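Local coordinates for protein L-rhamnose mutarotase (Formosa agariphila, PDB 6HHN) that catalyses the interconversion of the alpha and beta anomers of L-rhamnose during breakdown of the green-algal polysaccharide ulvan, at residues A28-E31 and R32-L36. Sequence-based numbering, arbitrary orientation.
Sequences AYKE and RHDQL
Tyr29 and His33, one helical turn apart, lay their rings against each other in an offset stack, centroids 4.0 Å apart and planes inclined by 30°. His33 NE2 comes over one face of the phenol near its rim, 3.2 Å from Tyr29 CE1. With chi1 at -175°, Tyr29 swings CG opposite its own backbone N and carries the ring along the helix to meet the imidazole. By similarity, Tyr29 binds substrate and His33 is the proton donor, so the stack probably forms part of the active site. Replacing Tyr29 by an alanine would probably strip one face of the imidazole of its flat support and leave His33 more able to turn.

On the more exposed flank, oppositely charged Lys30 and Asp34 suit an i to i+4 salt bridge, a long one with Lys30 NZ 3.3 Å from Asp34 OD2. The lysine chain bends at chi2 and chi4 to bring its ammonium group across to the carboxylate.

Backbone bonds tie the turns together: Arg32 N reaches Ala28 O at 2.9 Å and Asp34 N reaches Lys30 O at 2.8 Å, whereas the bond from Gln35 N to Glu31 O is weak. The arginine's methylene stem passes Ala28 O, with Arg32 CG 3.2 Å away.

Beyond helix 26-34, Arg32 extends to a salt bridge with Asp93 and a cation-pi contact with Phe90 of helix 82-91. From that helix Trp87 meets His33 edge-to-face, as does Phe112 from strand 106-114 of the second subunit, where Val111 also packs on Tyr29 and His33, bringing the stack to the dimer interface.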
ATOM      1  N   ALA A  28      11.914 -12.795  10.720  1.00 30.63           N
ATOM      2  CA  ALA A  28      12.912 -11.886  11.269  1.00 29.81           C
ATOM      3  C   ALA A  28      12.477 -10.438  11.091  1.00 25.42           C
ATOM      4  O   ALA A  28      12.618  -9.614  12.009  1.00 26.07           O
ATOM      5  CB  ALA A  28      14.252 -12.123  10.576  1.00 32.33           C
ATOM      6  N   TYR A  29      11.933 -10.112   9.916  1.00 24.91           N
ATOM      7  CA  TYR A  29      11.473  -8.756   9.649  1.00 23.63           C
ATOM      8  C   TYR A  29      10.397  -8.355  10.642  1.00 24.64           C
ATOM      9  O   TYR A  29      10.444  -7.268  11.241  1.00 23.73           O
ATOM     10  CB  TYR A  29      10.959  -8.683   8.203  1.00 22.79           C
ATOM     11  CG  TYR A  29      10.579  -7.285   7.784  1.00 22.06           C
ATOM     12  CD1 TYR A  29      11.520  -6.419   7.273  1.00 22.95           C
ATOM     13  CD2 TYR A  29       9.278  -6.828   7.918  1.00 24.09           C
ATOM     14  CE1 TYR A  29      11.190  -5.137   6.927  1.00 24.52           C
ATOM     15  CE2 TYR A  29       8.945  -5.554   7.566  1.00 24.92           C
ATOM     16  CZ  TYR A  29       9.895  -4.715   7.053  1.00 25.87           C
ATOM     17  OH  TYR A  29       9.556  -3.431   6.685  1.00 30.16           O
ATOM     18  N   LYS A  30       9.413  -9.235  10.839  1.00 27.50           N
ATOM     19  CA  LYS A  30       8.306  -8.916  11.728  1.00 28.25           C
ATOM     20  C   LYS A  30       8.777  -8.778  13.169  1.00 28.87           C
ATOM     21  O   LYS A  30       8.373  -7.843  13.878  1.00 29.06           O
ATOM     22  CB  LYS A  30       7.222  -9.985  11.611  1.00 36.64           C
ATOM     23  CG  LYS A  30       6.026  -9.719  12.505  1.00 47.86           C
ATOM     24  CD  LYS A  30       4.735 -10.261  11.897  1.00 60.51           C
ATOM     25  CE  LYS A  30       3.548 -10.079  12.836  1.00 62.24           C
ATOM     26  NZ  LYS A  30       3.936  -9.558  14.186  1.00 67.81           N
ATOM     27  N   GLU A  31       9.633  -9.692  13.629  1.00 30.91           N
ATOM     28  CA  GLU A  31      10.107  -9.622  15.009  1.00 30.82           C
ATOM     29  C   GLU A  31      10.913  -8.349  15.256  1.00 30.73           C
ATOM     30  O   GLU A  31      10.752  -7.694  16.296  1.00 32.60           O
ATOM     31  CB  GLU A  31      10.945 -10.858  15.332  1.00 39.63           C
ATOM     32  CG  GLU A  31      10.143 -12.143  15.261  1.00 52.40           C
ATOM     33  CD  GLU A  31      11.003 -13.384  15.371  1.00 59.64           C
ATOM     34  OE1 GLU A  31      12.243 -13.244  15.458  1.00 59.83           O
ATOM     35  OE2 GLU A  31      10.434 -14.499  15.367  1.00 64.47           O
ATOM     36  N   ARG A  32      11.789  -7.979  14.314  1.00 28.00           N
ATOM     37  CA  ARG A  32      12.574  -6.760  14.497  1.00 25.25           C
ATOM     38  C   ARG A  32      11.675  -5.530  14.508  1.00 24.45           C
ATOM     39  O   ARG A  32      11.938  -4.570  15.252  1.00 26.09           O
ATOM     40  CB  ARG A  32      13.652  -6.661  13.418  1.00 25.13           C
ATOM     41  CG  ARG A  32      14.740  -7.716  13.529  1.00 26.43           C
ATOM     42  CD  ARG A  32      15.856  -7.549  12.494  1.00 31.17           C
ATOM     43  NE  ARG A  32      16.622  -8.793  12.308  1.00 31.31           N
ATOM     44  CZ  ARG A  32      17.645  -8.941  11.461  1.00 28.69           C
ATOM     45  NH1 ARG A  32      18.058  -7.919  10.724  1.00 27.43           N
ATOM     46  NH2 ARG A  32      18.256 -10.118  11.348  1.00 29.84           N
ATOM     47  N   HIS A  33      10.605  -5.533  13.701  1.00 25.02           N
ATOM     48  CA  HIS A  33       9.707  -4.385  13.689  1.00 26.23           C
ATOM     49  C   HIS A  33       8.812  -4.340  14.916  1.00 27.94           C
ATOM     50  O   HIS A  33       8.443  -3.245  15.364  1.00 28.13           O
ATOM     51  CB  HIS A  33       8.914  -4.339  12.373  1.00 23.95           C
ATOM     52  CG  HIS A  33       9.753  -3.867  11.238  1.00 24.26           C
ATOM     53  ND1 HIS A  33       9.724  -2.567  10.771  1.00 26.83           N
ATOM     54  CD2 HIS A  33      10.740  -4.495  10.558  1.00 20.36           C
ATOM     55  CE1 HIS A  33      10.639  -2.424   9.827  1.00 22.03           C
ATOM     56  NE2 HIS A  33      11.269  -3.577   9.679  1.00 28.10           N
ATOM     57  N   ASP A  34       8.471  -5.499  15.484  1.00 28.41           N
ATOM     58  CA  ASP A  34       7.772  -5.520  16.762  1.00 27.88           C
ATOM     59  C   ASP A  34       8.623  -4.871  17.851  1.00 30.16           C
ATOM     60  O   ASP A  34       8.085  -4.373  18.849  1.00 35.06           O
ATOM     61  CB  ASP A  34       7.451  -6.962  17.176  1.00 32.73           C
ATOM     62  CG  ASP A  34       6.327  -7.595  16.353  1.00 37.10           C
ATOM     63  OD1 ASP A  34       5.623  -6.886  15.596  1.00 36.60           O
ATOM     64  OD2 ASP A  34       6.149  -8.823  16.479  1.00 38.75           O
ATOM     65  N   GLN A  35       9.948  -4.884  17.677  1.00 29.32           N
ATOM     66  CA  GLN A  35      10.898  -4.299  18.620  1.00 32.19           C
ATOM     67  C   GLN A  35      11.560  -3.040  18.062  1.00 26.39           C
ATOM     68  O   GLN A  35      12.695  -2.704  18.435  1.00 27.53           O
ATOM     69  CB  GLN A  35      11.972  -5.321  18.996  1.00 42.34           C
ATOM     70  CG  GLN A  35      11.435  -6.625  19.550  1.00 50.99           C
ATOM     71  CD  GLN A  35      10.565  -6.424  20.771  1.00 59.14           C
ATOM     72  OE1 GLN A  35      10.898  -5.636  21.663  1.00 60.64           O
ATOM     73  NE2 GLN A  35       9.440  -7.129  20.819  1.00 61.25           N
ATOM     74  N   LEU A  36      10.861  -2.331  17.175  1.00 26.90           N
ATOM     75  CA  LEU A  36      11.401  -1.114  16.581  1.00 26.03           C
ATOM     76  C   LEU A  36      11.857  -0.169  17.674  1.00 20.81           C
ATOM     77  O   LEU A  36      11.153   0.043  18.662  1.00 24.99           O
ATOM     78  CB  LEU A  36      10.324  -0.424  15.746  1.00 30.93           C
ATOM     79  CG  LEU A  36      10.747   0.866  15.028  1.00 30.74           C
ATOM     80  CD1 LEU A  36      11.656   0.522  13.869  1.00 43.10           C
ATOM     81  CD2 LEU A  36       9.561   1.662  14.554  1.00 36.38           C
TER